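Local coordinates for carbohydrate binding family 6 (Clostridium thermocellum, PDB 5A8C), which is an alpha-L-arabinofuranosidase of glycoside hydrolase family 43 that cleaves terminal alpha-L-arabinofuranosyl residues, probably from arabinose-bearing plant polysaccharides, at residues R35-P40 and I51-D56; A42-G47 and V272-N277; N110-L115 and V128-T133; K221-Y226 and I237-S242. All coordinates share one frame; numbering follows the deposited sequence.

Contact 1. Residues R35-P40 and I51-D56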
loop_
_atom_site.group_PDB
_atom_site.type_symbol
_atom_site.label_atom_id
_atom_site.label_comp_id
_atom_site.label_asym_id
_atom_site.label_seq_id
_atom_site.Cartn_x
_atom_site.Cartn_y
_atom_site.Cartn_z
ATOM N N ARG A 35 -15.883 6.410 7.324
ATOM C CA ARG A 35 -15.987 6.084 5.937
ATOM C C ARG A 35 -15.183 4.821 5.731
ATOM O O ARG A 35 -14.311 4.521 6.536
ATOM C CB ARG A 35 -15.466 7.235 5.054
ATOM C CG ARG A 35 -16.250 8.523 5.197
ATOM C CD ARG A 35 -15.726 9.717 4.417
ATOM N NE ARG A 35 -14.325 9.977 4.658
ATOM C CZ ARG A 35 -13.809 10.446 5.780
ATOM N NH1 ARG A 35 -14.549 10.756 6.833
ATOM N NH2 ARG A 35 -12.518 10.617 5.870
ATOM N N PHE A 36 -15.448 4.096 4.640
ATOM C CA PHE A 36 -14.726 2.844 4.397
ATOM C C PHE A 36 -13.343 3.116 3.789
ATOM O O PHE A 36 -13.173 4.020 2.960
ATOM C CB PHE A 36 -15.594 1.945 3.496
ATOM C CG PHE A 36 -16.882 1.533 4.165
ATOM C CD1 PHE A 36 -16.837 0.635 5.222
ATOM C CD2 PHE A 36 -18.099 2.053 3.766
ATOM C CE1 PHE A 36 -18.012 0.281 5.877
ATOM C CE2 PHE A 36 -19.269 1.709 4.445
ATOM C CZ PHE A 36 -19.214 0.814 5.482
ATOM N N THR A 37 -12.379 2.314 4.230
ATOM C CA THR A 37 -10.966 2.518 3.898
ATOM C C THR A 37 -10.308 1.184 3.646
ATOM O O THR A 37 -10.611 0.167 4.280
ATOM C CB THR A 37 -10.228 3.210 5.094
ATOM O OG1 THR A 37 -10.432 2.537 6.327
ATOM C CG2 THR A 37 -10.653 4.674 5.200
ATOM N N ALA A 38 -9.327 1.186 2.722
ATOM C CA ALA A 38 -8.654 -0.044 2.310
ATOM C C ALA A 38 -7.208 0.256 1.898
ATOM O O ALA A 38 -6.810 1.416 1.711
ATOM C CB ALA A 38 -9.367 -0.681 1.122
ATOM N N ASP A 39 -6.440 -0.812 1.780
ATOM C CA ASP A 39 -5.104 -0.712 1.109
ATOM C C ASP A 39 -4.194 0.328 1.737
ATOM O O ASP A 39 -3.635 1.192 1.057
ATOM C CB ASP A 39 -5.272 -0.400 -0.387
ATOM C CG ASP A 39 -6.293 -1.256 -1.071
ATOM O OD1 ASP A 39 -6.376 -2.459 -0.794
ATOM O OD2 ASP A 39 -6.995 -0.675 -1.983
ATOM N N PRO A 40 -4.048 0.306 3.070
ATOM C CA PRO A 40 -3.308 1.382 3.727
ATOM C C PRO A 40 -1.832 1.465 3.380
ATOM O O PRO A 40 -1.173 0.420 3.148
ATOM C CB PRO A 40 -3.496 1.056 5.193
ATOM C CG PRO A 40 -3.646 -0.438 5.238
ATOM C CD PRO A 40 -4.486 -0.728 4.021
ATOM N N ILE A 51 -1.785 7.489 8.182
ATOM C CA ILE A 51 -2.206 6.345 7.337
ATOM C C ILE A 51 -3.063 6.889 6.204
ATOM O O ILE A 51 -4.003 7.661 6.440
ATOM C CB ILE A 51 -2.995 5.296 8.153
ATOM C CG1 ILE A 51 -2.195 4.790 9.351
ATOM C CG2 ILE A 51 -3.325 4.128 7.228
ATOM C CD1 ILE A 51 -2.978 3.829 10.239
ATOM N N TYR A 52 -2.686 6.499 4.977
ATOM C CA TYR A 52 -3.395 6.885 3.771
ATOM C C TYR A 52 -4.042 5.637 3.212
ATOM O O TYR A 52 -3.364 4.596 3.097
ATOM C CB TYR A 52 -2.380 7.457 2.730
ATOM C CG TYR A 52 -1.677 8.674 3.223
ATOM C CD1 TYR A 52 -0.608 8.571 4.122
ATOM C CD2 TYR A 52 -2.064 9.947 2.868
ATOM C CE1 TYR A 52 0.036 9.675 4.597
ATOM C CE2 TYR A 52 -1.426 11.076 3.336
ATOM C CZ TYR A 52 -0.380 10.939 4.230
ATOM O OH TYR A 52 0.298 12.014 4.736
ATOM N N CYS A 53 -5.283 5.742 2.762
ATOM C CA CYS A 53 -6.042 4.575 2.356
ATOM C C CYS A 53 -6.808 4.863 1.065
ATOM O O CYS A 53 -7.275 5.978 0.838
ATOM C CB CYS A 53 -7.093 4.174 3.390
ATOM S SG CYS A 53 -6.407 3.739 4.994
ATOM N N SER A 54 -7.003 3.818 0.262
ATOM C CA SER A 54 -8.090 3.847 -0.713
ATOM C C SER A 54 -9.385 4.208 0.003
ATOM O O SER A 54 -9.701 3.549 1.004
ATOM C CB SER A 54 -8.278 2.437 -1.285
ATOM O OG SER A 54 -7.188 2.029 -2.070
ATOM N N HIS A 55 -10.116 5.207 -0.464
ATOM C CA HIS A 55 -11.457 5.472 0.082
ATOM C C HIS A 55 -12.477 4.622 -0.677
ATOM O O HIS A 55 -12.730 4.864 -1.857
ATOM C CB HIS A 55 -11.783 6.914 -0.052
ATOM C CG HIS A 55 -13.209 7.257 0.313
ATOM N ND1 HIS A 55 -14.040 6.710 1.264
ATOM C CD2 HIS A 55 -13.940 8.207 -0.307
ATOM C CE1 HIS A 55 -15.230 7.328 1.190
ATOM N NE2 HIS A 55 -15.181 8.250 0.255
ATOM N N ASP A 56 -12.963 3.556 -0.046
ATOM C CA ASP A 56 -14.039 2.757 -0.590
ATOM C C ASP A 56 -15.327 3.566 -0.483
ATOM O O ASP A 56 -15.839 3.751 0.625
ATOM C CB ASP A 56 -14.214 1.422 0.185
ATOM C CG ASP A 56 -13.323 0.283 -0.251
ATOM O OD1 ASP A 56 -12.803 0.270 -1.388
ATOM O OD2 ASP A 56 -13.222 -0.671 0.582
HETATM O O HOH W 1 -17.064 5.346 2.502
#

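Contact 2. Residues A42-G47 and V272-N277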
loop_
_atom_site.group_PDB
_atom_site.type_symbol
_atom_site.label_atom_id
_atom_site.label_comp_id
_atom_site.label_asym_id
_atom_site.label_seq_id
_atom_site.Cartn_x
_atom_site.Cartn_y
_atom_site.Cartn_z
ATOM N N ALA A 42 1.538 3.985 5.201
ATOM C CA ALA A 42 1.787 4.809 6.388
ATOM C C ALA A 42 3.114 5.507 6.348
ATOM O O ALA A 42 4.100 4.991 5.821
ATOM C CB ALA A 42 1.690 3.975 7.655
ATOM N N VAL A 43 3.183 6.691 6.965
ATOM C CA VAL A 43 4.428 7.417 7.135
ATOM C C VAL A 43 4.422 8.098 8.485
ATOM O O VAL A 43 3.361 8.506 8.987
ATOM C CB VAL A 43 4.682 8.430 5.983
ATOM C CG1 VAL A 43 3.832 9.681 6.118
ATOM C CG2 VAL A 43 6.139 8.812 5.868
ATOM N N VAL A 44 5.600 8.280 9.044
ATOM C CA VAL A 44 5.772 9.010 10.300
ATOM C C VAL A 44 6.306 10.406 9.982
ATOM O O VAL A 44 7.257 10.557 9.183
ATOM C CB VAL A 44 6.742 8.253 11.227
ATOM C CG1 VAL A 44 7.003 9.031 12.496
ATOM C CG2 VAL A 44 6.159 6.888 11.546
ATOM N N TYR A 45 5.698 11.415 10.580
ATOM C CA TYR A 45 6.107 12.790 10.364
ATOM C C TYR A 45 5.784 13.577 11.618
ATOM O O TYR A 45 4.647 13.558 12.100
ATOM C CB TYR A 45 5.393 13.402 9.144
ATOM C CG TYR A 45 5.553 14.874 8.982
ATOM C CD1 TYR A 45 6.749 15.437 8.603
ATOM C CD2 TYR A 45 4.499 15.734 9.230
ATOM C CE1 TYR A 45 6.873 16.806 8.438
ATOM C CE2 TYR A 45 4.610 17.087 9.060
ATOM C CZ TYR A 45 5.795 17.627 8.682
ATOM O OH TYR A 45 5.879 18.967 8.492
ATOM N N ASN A 46 6.773 14.317 12.123
ATOM C CA ASN A 46 6.596 15.201 13.283
ATOM C C ASN A 46 5.886 14.549 14.438
ATOM O O ASN A 46 4.984 15.118 15.054
ATOM C CB ASN A 46 6.004 16.511 12.793
ATOM C CG ASN A 46 7.096 17.483 12.275
ATOM O OD1 ASN A 46 8.292 17.144 12.225
ATOM N ND2 ASN A 46 6.675 18.627 11.783
ATOM N N GLY A 47 6.283 13.316 14.721
ATOM C CA GLY A 47 5.808 12.606 15.866
ATOM C C GLY A 47 4.482 11.896 15.690
ATOM O O GLY A 47 4.038 11.278 16.646
ATOM N N VAL A 272 5.490 -0.510 8.938
ATOM C CA VAL A 272 6.026 0.779 9.304
ATOM C C VAL A 272 6.570 0.714 10.734
ATOM O O VAL A 272 5.991 0.071 11.605
ATOM C CB VAL A 272 4.925 1.907 9.164
ATOM C CG1 VAL A 272 3.757 1.696 10.138
ATOM C CG2 VAL A 272 5.489 3.297 9.316
ATOM N N GLU A 273 7.650 1.449 10.970
ATOM C CA GLU A 273 8.228 1.598 12.317
ATOM C C GLU A 273 7.753 2.930 12.890
ATOM O O GLU A 273 7.767 3.968 12.211
ATOM C CB GLU A 273 9.740 1.579 12.244
ATOM C CG GLU A 273 10.382 1.479 13.615
ATOM C CD GLU A 273 11.884 1.518 13.613
ATOM O OE1 GLU A 273 12.508 1.822 12.578
ATOM O OE2 GLU A 273 12.437 1.252 14.714
ATOM N N TYR A 274 7.308 2.907 14.147
ATOM C CA TYR A 274 6.826 4.134 14.807
ATOM C C TYR A 274 7.211 4.062 16.261
ATOM O O TYR A 274 6.836 3.097 16.958
ATOM C CB TYR A 274 5.313 4.275 14.632
ATOM C CG TYR A 274 4.690 5.495 15.329
ATOM C CD1 TYR A 274 5.167 6.789 15.056
ATOM C CD2 TYR A 274 3.686 5.355 16.258
ATOM C CE1 TYR A 274 4.587 7.901 15.620
ATOM C CE2 TYR A 274 3.089 6.471 16.804
ATOM C CZ TYR A 274 3.579 7.740 16.525
ATOM O OH TYR A 274 2.964 8.822 17.126
ATOM N N LYS A 275 8.033 5.011 16.702
ATOM C CA LYS A 275 8.467 5.102 18.099
ATOM C C LYS A 275 9.096 3.794 18.566
ATOM O O LYS A 275 8.847 3.337 19.679
ATOM C CB LYS A 275 7.342 5.587 18.991
ATOM C CG LYS A 275 6.934 7.035 18.661
ATOM C CD LYS A 275 5.767 7.537 19.471
ATOM C CE LYS A 275 5.518 9.027 19.241
ATOM N NZ LYS A 275 4.291 9.538 19.974
ATOM N N GLY A 276 9.950 3.239 17.727
ATOM C CA GLY A 276 10.749 2.098 18.089
ATOM C C GLY A 276 10.066 0.749 18.033
ATOM O O GLY A 276 10.706 -0.250 18.356
ATOM N N ASN A 277 8.789 0.702 17.647
ATOM C CA ASN A 277 8.050 -0.533 17.454
ATOM C C ASN A 277 7.625 -0.622 15.979
ATOM O O ASN A 277 7.589 0.370 15.290
ATOM C CB ASN A 277 6.820 -0.549 18.341
ATOM C CG ASN A 277 7.166 -0.520 19.801
ATOM O OD1 ASN A 277 6.841 0.448 20.527
ATOM N ND2 ASN A 277 7.893 -1.489 20.235
HETATM O O HOH W 2 4.463 12.158 19.307
#

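Contact 3. Residues N110-L115 and V128-T133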
loop_
_atom_site.group_PDB
_atom_site.type_symbol
_atom_site.label_atom_id
_atom_site.label_comp_id
_atom_site.label_asym_id
_atom_site.label_seq_id
_atom_site.Cartn_x
_atom_site.Cartn_y
_atom_site.Cartn_z
ATOM N N ASN A 110 12.644 15.268 0.837
ATOM C CA ASN A 110 12.791 16.661 0.376
ATOM C C ASN A 110 11.858 17.586 1.108
ATOM O O ASN A 110 11.520 18.629 0.563
ATOM C CB ASN A 110 12.544 16.817 -1.170
ATOM C CG ASN A 110 13.272 15.776 -2.020
ATOM O OD1 ASN A 110 14.456 15.494 -1.738
ATOM N ND2 ASN A 110 12.583 15.211 -3.059
ATOM N N ASN A 111 11.461 17.238 2.314
ATOM C CA ASN A 111 10.500 17.992 3.076
ATOM C C ASN A 111 9.164 18.170 2.329
ATOM O O ASN A 111 8.417 19.139 2.571
ATOM C CB ASN A 111 11.029 19.339 3.520
ATOM C CG ASN A 111 10.277 19.918 4.678
ATOM O OD1 ASN A 111 9.807 19.202 5.573
ATOM N ND2 ASN A 111 10.183 21.198 4.685
ATOM N N LYS A 112 8.804 17.177 1.535
ATOM C CA LYS A 112 7.545 17.116 0.798
ATOM C C LYS A 112 6.990 15.709 0.945
ATOM O O LYS A 112 7.676 14.769 1.370
ATOM C CB LYS A 112 7.726 17.465 -0.694
ATOM C CG LYS A 112 8.147 18.910 -0.906
ATOM C CD LYS A 112 8.398 19.274 -2.380
ATOM C CE LYS A 112 9.289 20.508 -2.433
ATOM N NZ LYS A 112 10.649 20.188 -1.933
ATOM N N PHE A 113 5.730 15.564 0.566
ATOM C CA PHE A 113 5.015 14.315 0.635
ATOM C C PHE A 113 4.618 13.894 -0.780
ATOM O O PHE A 113 4.042 14.682 -1.529
ATOM C CB PHE A 113 3.756 14.465 1.502
ATOM C CG PHE A 113 4.100 14.812 2.939
ATOM C CD1 PHE A 113 4.349 16.127 3.276
ATOM C CD2 PHE A 113 4.288 13.823 3.854
ATOM C CE1 PHE A 113 4.773 16.464 4.562
ATOM C CE2 PHE A 113 4.697 14.152 5.165
ATOM C CZ PHE A 113 4.953 15.487 5.477
ATOM N N TYR A 114 4.972 12.649 -1.104
ATOM C CA TYR A 114 4.729 12.079 -2.423
ATOM C C TYR A 114 3.794 10.904 -2.252
ATOM O O TYR A 114 4.090 9.965 -1.489
ATOM C CB TYR A 114 6.065 11.605 -3.061
ATOM C CG TYR A 114 7.001 12.754 -3.230
ATOM C CD1 TYR A 114 6.938 13.558 -4.373
ATOM C CD2 TYR A 114 7.947 13.086 -2.262
ATOM C CE1 TYR A 114 7.740 14.666 -4.506
ATOM C CE2 TYR A 114 8.767 14.189 -2.406
ATOM C CZ TYR A 114 8.687 14.956 -3.553
ATOM O OH TYR A 114 9.555 16.016 -3.663
ATOM N N LEU A 115 2.640 10.987 -2.899
ATOM C CA LEU A 115 1.551 10.038 -2.783
ATOM C C LEU A 115 1.341 9.401 -4.152
ATOM O O LEU A 115 0.835 10.036 -5.057
ATOM C CB LEU A 115 0.315 10.806 -2.312
ATOM C CG LEU A 115 -0.922 10.005 -1.993
ATOM C CD1 LEU A 115 -0.702 9.122 -0.756
ATOM C CD2 LEU A 115 -2.102 10.959 -1.697
ATOM N N VAL A 128 1.669 15.404 -5.035
ATOM C CA VAL A 128 2.652 16.024 -4.165
ATOM C C VAL A 128 1.951 17.049 -3.281
ATOM O O VAL A 128 1.052 17.756 -3.718
ATOM C CB VAL A 128 3.762 16.714 -5.020
ATOM C CG1 VAL A 128 4.886 17.266 -4.158
ATOM C CG2 VAL A 128 4.327 15.744 -6.061
ATOM N N SER A 129 2.475 17.189 -2.066
ATOM C CA SER A 129 2.054 18.267 -1.159
ATOM C C SER A 129 3.194 18.621 -0.247
ATOM O O SER A 129 4.013 17.800 0.104
ATOM C CB SER A 129 0.863 17.822 -0.303
ATOM O OG SER A 129 0.367 18.924 0.486
ATOM N N ASP A 130 3.188 19.874 0.225
ATOM C CA ASP A 130 4.096 20.252 1.323
ATOM C C ASP A 130 3.558 19.857 2.692
ATOM O O ASP A 130 4.277 19.948 3.656
ATOM C CB ASP A 130 4.328 21.768 1.332
ATOM C CG ASP A 130 5.009 22.306 0.143
ATOM O OD1 ASP A 130 5.706 21.630 -0.547
ATOM O OD2 ASP A 130 4.924 23.552 -0.017
ATOM N N SER A 131 2.307 19.432 2.755
ATOM C CA SER A 131 1.656 19.047 4.004
ATOM C C SER A 131 1.273 17.586 3.947
ATOM O O SER A 131 0.846 17.098 2.900
ATOM C CB SER A 131 0.356 19.816 4.154
ATOM O OG SER A 131 -0.472 19.307 5.171
ATOM N N PRO A 132 1.364 16.866 5.083
ATOM C CA PRO A 132 0.892 15.493 5.080
ATOM C C PRO A 132 -0.558 15.348 4.751
ATOM O O PRO A 132 -1.022 14.275 4.368
ATOM C CB PRO A 132 1.228 14.991 6.478
ATOM C CG PRO A 132 1.208 16.254 7.333
ATOM C CD PRO A 132 1.787 17.303 6.433
ATOM N N THR A 133 -1.347 16.414 4.964
ATOM C CA THR A 133 -2.768 16.349 4.773
ATOM C C THR A 133 -3.250 17.078 3.548
ATOM O O THR A 133 -4.459 17.279 3.333
ATOM C CB THR A 133 -3.497 16.793 6.030
ATOM O OG1 THR A 133 -3.097 18.122 6.336
ATOM C CG2 THR A 133 -3.193 15.859 7.176
HETATM O O HOH W 3 6.872 20.408 4.366
HETATM O O HOH W 4 8.450 21.696 1.373
#

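Contact 4. Residues K221-Y226 and I237-S242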
loop_
_atom_site.group_PDB
_atom_site.type_symbol
_atom_site.label_atom_id
_atom_site.label_comp_id
_atom_site.label_asym_id
_atom_site.label_seq_id
_atom_site.Cartn_x
_atom_site.Cartn_y
_atom_site.Cartn_z
ATOM N N LYS A 221 18.796 -5.848 5.604
ATOM C CA LYS A 221 18.022 -6.711 4.766
ATOM C C LYS A 221 16.887 -5.954 4.112
ATOM O O LYS A 221 16.252 -5.093 4.743
ATOM C CB LYS A 221 17.466 -7.930 5.540
ATOM C CG LYS A 221 18.479 -8.926 6.009
ATOM C CD LYS A 221 19.054 -9.798 4.894
ATOM C CE LYS A 221 19.964 -10.890 5.443
ATOM N NZ LYS A 221 20.510 -11.753 4.361
ATOM N N TYR A 222 16.597 -6.319 2.864
ATOM C CA TYR A 222 15.458 -5.826 2.112
ATOM C C TYR A 222 14.344 -6.848 2.210
ATOM O O TYR A 222 14.572 -8.054 2.066
ATOM C CB TYR A 222 15.851 -5.637 0.637
ATOM C CG TYR A 222 16.905 -4.586 0.443
ATOM C CD1 TYR A 222 18.285 -4.935 0.489
ATOM C CD2 TYR A 222 16.578 -3.262 0.183
ATOM C CE1 TYR A 222 19.237 -3.989 0.295
ATOM C CE2 TYR A 222 17.593 -2.315 -0.044
ATOM C CZ TYR A 222 18.924 -2.688 -0.019
ATOM O OH TYR A 222 19.925 -1.793 -0.246
ATOM N N TYR A 223 13.114 -6.360 2.472
ATOM C CA TYR A 223 11.945 -7.196 2.653
ATOM C C TYR A 223 10.943 -6.847 1.573
ATOM O O TYR A 223 10.387 -5.744 1.571
ATOM C CB TYR A 223 11.307 -6.916 4.031
ATOM C CG TYR A 223 12.176 -7.329 5.205
ATOM C CD1 TYR A 223 13.230 -6.517 5.614
ATOM C CD2 TYR A 223 11.922 -8.480 5.909
ATOM C CE1 TYR A 223 14.051 -6.890 6.682
ATOM C CE2 TYR A 223 12.719 -8.867 7.006
ATOM C CZ TYR A 223 13.767 -8.081 7.352
ATOM O OH TYR A 223 14.600 -8.401 8.425
ATOM N N PHE A 224 10.721 -7.772 0.622
ATOM C CA PHE A 224 9.699 -7.607 -0.388
ATOM C C PHE A 224 8.467 -8.365 0.104
ATOM O O PHE A 224 8.486 -9.583 0.224
ATOM C CB PHE A 224 10.141 -8.164 -1.745
ATOM C CG PHE A 224 9.068 -7.995 -2.781
ATOM C CD1 PHE A 224 8.992 -6.794 -3.495
ATOM C CD2 PHE A 224 8.133 -8.960 -3.030
ATOM C CE1 PHE A 224 7.988 -6.625 -4.433
ATOM C CE2 PHE A 224 7.116 -8.750 -3.954
ATOM C CZ PHE A 224 7.063 -7.572 -4.650
ATOM N N SER A 225 7.427 -7.611 0.448
ATOM C CA SER A 225 6.173 -8.205 0.939
ATOM C C SER A 225 5.051 -7.923 -0.055
ATOM O O SER A 225 5.151 -6.986 -0.870
ATOM C CB SER A 225 5.866 -7.756 2.354
ATOM O OG SER A 225 5.751 -6.351 2.454
ATOM N N TYR A 226 4.013 -8.732 -0.016
ATOM C CA TYR A 226 3.022 -8.699 -1.072
ATOM C C TYR A 226 1.803 -9.495 -0.671
ATOM O O TYR A 226 1.869 -10.325 0.271
ATOM C CB TYR A 226 3.588 -9.253 -2.374
ATOM C CG TYR A 226 4.044 -10.693 -2.311
ATOM C CD1 TYR A 226 5.280 -11.038 -1.779
ATOM C CD2 TYR A 226 3.238 -11.714 -2.771
ATOM C CE1 TYR A 226 5.697 -12.355 -1.736
ATOM C CE2 TYR A 226 3.641 -13.046 -2.743
ATOM C CZ TYR A 226 4.888 -13.370 -2.227
ATOM O OH TYR A 226 5.371 -14.671 -2.238
ATOM N N ILE A 237 -0.619 -12.097 3.212
ATOM C CA ILE A 237 0.533 -11.215 3.061
ATOM C C ILE A 237 1.772 -12.069 3.313
ATOM O O ILE A 237 1.938 -12.615 4.412
ATOM C CB ILE A 237 0.489 -10.010 3.999
ATOM C CG1 ILE A 237 -0.813 -9.243 3.906
ATOM C CG2 ILE A 237 1.708 -9.123 3.734
ATOM C CD1 ILE A 237 -1.223 -8.781 2.501
ATOM N N GLU A 238 2.580 -12.212 2.275
ATOM C CA GLU A 238 3.762 -13.069 2.300
ATOM C C GLU A 238 4.972 -12.238 1.956
ATOM O O GLU A 238 4.865 -11.053 1.640
ATOM C CB GLU A 238 3.568 -14.268 1.387
ATOM C CG GLU A 238 2.204 -14.931 1.645
ATOM C CD GLU A 238 1.983 -16.300 1.042
ATOM O OE1 GLU A 238 2.951 -17.092 0.954
ATOM O OE2 GLU A 238 0.847 -16.619 0.705
ATOM N N TYR A 239 6.184 -12.823 2.090
ATOM C CA TYR A 239 7.366 -12.006 1.889
ATOM C C TYR A 239 8.592 -12.829 1.546
ATOM O O TYR A 239 8.676 -14.036 1.770
ATOM C CB TYR A 239 7.654 -11.099 3.107
ATOM C CG TYR A 239 8.308 -11.788 4.290
ATOM C CD1 TYR A 239 7.630 -12.789 5.002
ATOM C CD2 TYR A 239 9.578 -11.471 4.699
ATOM C CE1 TYR A 239 8.222 -13.430 6.059
ATOM C CE2 TYR A 239 10.193 -12.110 5.770
ATOM C CZ TYR A 239 9.481 -13.068 6.466
ATOM O OH TYR A 239 10.130 -13.723 7.493
ATOM N N MET A 240 9.555 -12.062 1.024
ATOM C CA MET A 240 10.893 -12.521 0.682
ATOM C C MET A 240 11.921 -11.589 1.281
ATOM O O MET A 240 11.618 -10.412 1.524
ATOM C CB MET A 240 11.102 -12.549 -0.826
ATOM C CG MET A 240 10.025 -13.219 -1.644
ATOM S SD MET A 240 10.433 -13.381 -3.393
ATOM C CE MET A 240 10.552 -11.760 -3.936
ATOM N N MET A 241 13.152 -12.058 1.443
ATOM C CA MET A 241 14.257 -11.245 1.932
ATOM C C MET A 241 15.431 -11.324 0.983
ATOM O O MET A 241 15.664 -12.371 0.342
ATOM C CB MET A 241 14.724 -11.712 3.317
ATOM C CG MET A 241 13.718 -11.414 4.406
ATOM S SD MET A 241 14.088 -12.189 5.994
ATOM C CE MET A 241 15.516 -11.256 6.463
ATOM N N SER A 242 16.234 -10.248 0.968
ATOM C CA SER A 242 17.452 -10.203 0.153
ATOM C C SER A 242 18.467 -9.294 0.793
ATOM O O SER A 242 18.123 -8.386 1.562
ATOM C CB SER A 242 17.136 -9.665 -1.231
ATOM O OG SER A 242 18.334 -9.679 -2.028
#

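Contact 1. Residues R35-P40 and I51-D56
The imidazole of His-55 meets the backbone of Phe-36 at its edge: the carbonyl O of Phe-36 lies in the ring plane and accepts a nearly straight, rather long hydrogen bond from His-55 ND1 (3.3 Å, 168°). Arg-35 passes the same ring, its CB 3.9 Å from His-55 CE1, with guanidinium and imidazole planes 68° apart. The phenyl ring of Phe-36 leads away from the other strand, and the Asp-56 carbonyl lies at its edge. That carbonyl also receives a hydrogen bond from a water, which accepts in turn from Phe-36 N.

These residues belong to the hairpin of strands 36-45 and 48-56 in the first blade of a five-bladed beta-propeller, and in the antiparallel ladder Ala-38 N donates to Ser-54 O (2.9 Å). At Asp-39 the chain turns a corner, and Asp-39 OD2 takes the Ser-54 hydroxyl proton on the anti lone pair (2.7 Å from Ser-54 OG). The same OD2 hydrogen-bonds a bound Tris molecule, probably from the crystallisation liquor, which is consistent with a pocket here, while Ser-54 OG is also bonded to Ala-103 N. Arg-35 forms salt bridges with Asp-84 and Glu-87. Beyond the corner, Pro-40 CB packs on Ile-51 CG2 (3.7 Å) and on Cys-53 SG (4.0 Å).

Contact 2. Residues A42-G47 and V272-N277
At the seam between the first and last blades of the five-bladed propeller, Ala-42 and Val-44 of one inner strand face Val-272 and Tyr-274 of the other. The strand segments run side by side in much the same direction, 28° apart, with axes 7.4 Å from each other at closest approach, so side chains fill the gap between them. Ala-42 CB rests 4.0 Å from Val-272 CG1. Further along, Val-44 crosses the Tyr-274 side chain at about a right angle. Its CG2 methyl lies 3.6 Å from Tyr-274 CD1 and also touches the carbonyl O of Glu-273.

With CG anti to the backbone N (chi1 178°), Tyr-274 extends to the turn of the neighbouring hairpin, in segment 42-47, where its hydroxyl donates to Gly-47 O (2.7 Å), tilted 30° from the carbonyl plane. A water donates a second hydrogen bond to Gly-47 O and accepts one from Lys-275 NZ, 2.7 Å from that water. The extended Lys-275 chain starts over the centre of the phenol ring, its CG 3.9 Å above the plane, and NZ makes a weak bond to Tyr-274 OH. Lys-275 and Gly-276 are the central residues of a type I' turn, both at positive phi. Inner strands brought together by their side chains, rather than paired into one sheet, are characteristic of adjacent blades in a beta-propeller.

Contact 3. Residues N110-L115 and V128-T133
Phe-113 carries CG anti to its own carbonyl carbon (chi1 -63°), which lays the phenyl ring over Pro-132 on the segment opposite. Pro-132 CB sits 4.0 Å from the ring centroid, a CH-pi contact over the face, while its backbone N covers the rim on that same face. Carbonyl oxygens of Ser-129 and Asp-130 lie at the ring edge, in its plane. Tyr-114 and Val-128, on the other face of the sheet, point the same way side by side: Val-128 CG2 comes 3.8 Å from Tyr-114 CD1, and both valine methyls reach CE1.

The two segments form the open end of an antiparallel hairpin in the second propeller blade. Phe-113 and Ser-129 are a hydrogen-bonded pair in it, with Phe-113 N to Ser-129 O at 2.9 Å and Ser-129 N to Phe-113 O at 3.0 Å. Past Ser-129 the chain leaves the sheet through two successive ST turns, in which the hydroxyls of Ser-129 and Ser-131 each accept from the backbone N two residues on. Pro-132 is thereby carried to the phenyl ring, whose surroundings also include a stacked Tyr-108 and an edge-to-face Tyr-45. Toward solvent, a water donates to both Asn-111 O and Asp-130 O. The aliphatic part of Lys-112 runs beside Asp-130, with Lys-112 CG 3.7 Å from Asp-130 OD1. Lys-112 NZ, however, bends back to Asn-110 O (3.1 Å).

Contact 4. Residues K221-Y226 and I237-S242
Six backbone hydrogen bonds join Tyr-222, Phe-224 and Tyr-226 to Ser-242, Met-240 and Glu-238, each pair donating and accepting. The straightest is Tyr-222 N to Ser-242 O (2.9 Å, 171°), and among the shortest is Glu-238 N to Tyr-226 O (2.8 Å). Between them, at the non-hydrogen-bonded pairs, CA-H groups add contacts to carbonyls, as from Met-241 CA to Tyr-222 O (3.2 Å).

This unbroken ladder is the central hairpin of a four-stranded antiparallel blade, the fourth of the five in the propeller, and both of its faces are buried. On the face of Tyr-223, Ser-225, Tyr-239 and Met-241, the methionine lies alongside Tyr-223, with Met-241 SD 4.6 Å from the ring centroid in an oblique Met-aromatic contact. The bend at chi3 (70°) then swings the Met-241 CE methyl toward Tyr-223 OH, 3.6 Å away; that hydroxyl is hydrogen-bonded to Gly-312 O. The Tyr-239 side chain runs alongside Tyr-223, pointing the same way, with Tyr-239 CD2 4.0 Å from Tyr-223 CD2 at the edge of the Tyr-223 ring.

On the reverse face, Met-240 points the same way as Phe-224 and touches its CD2 with CE (3.8 Å). Tyr-226, whose CG stands between the backbone N and the carbonyl carbon (chi1 61°), folds its ring across the neighbouring strand, so that Glu-238 CB lies over one face, 4.0 Å from Tyr-226 CZ. The Glu-238 carboxylate continues outward to Arg-208, Tyr-251 and Ser-228, a salt bridge and two hydrogen bonds which would balance the charge of this buried carboxylate.

In the fold
The four contacts sample four of the five blades. Contacts 1 and 2 share strand 36-45, and their segments alternate along the chain, because contact 2 joins the first blade to the last; contacts 3 and 4 are nested in the long loop it closes, and this side-chain seam brings the first and last blades together where the ring closes. Contact 3 touches both first-blade contacts: the Tyr-52 hydroxyl probably hydrogen-bonds Pro-132 O, and Tyr-45 packs on Phe-113 and Pro-132, knitting blades one and two together. Contact 4, in the fourth blade, stands apart, its centre about 23 Å from that of contact 1 across the middle of the molecule and about 26 Å from that of contact 3.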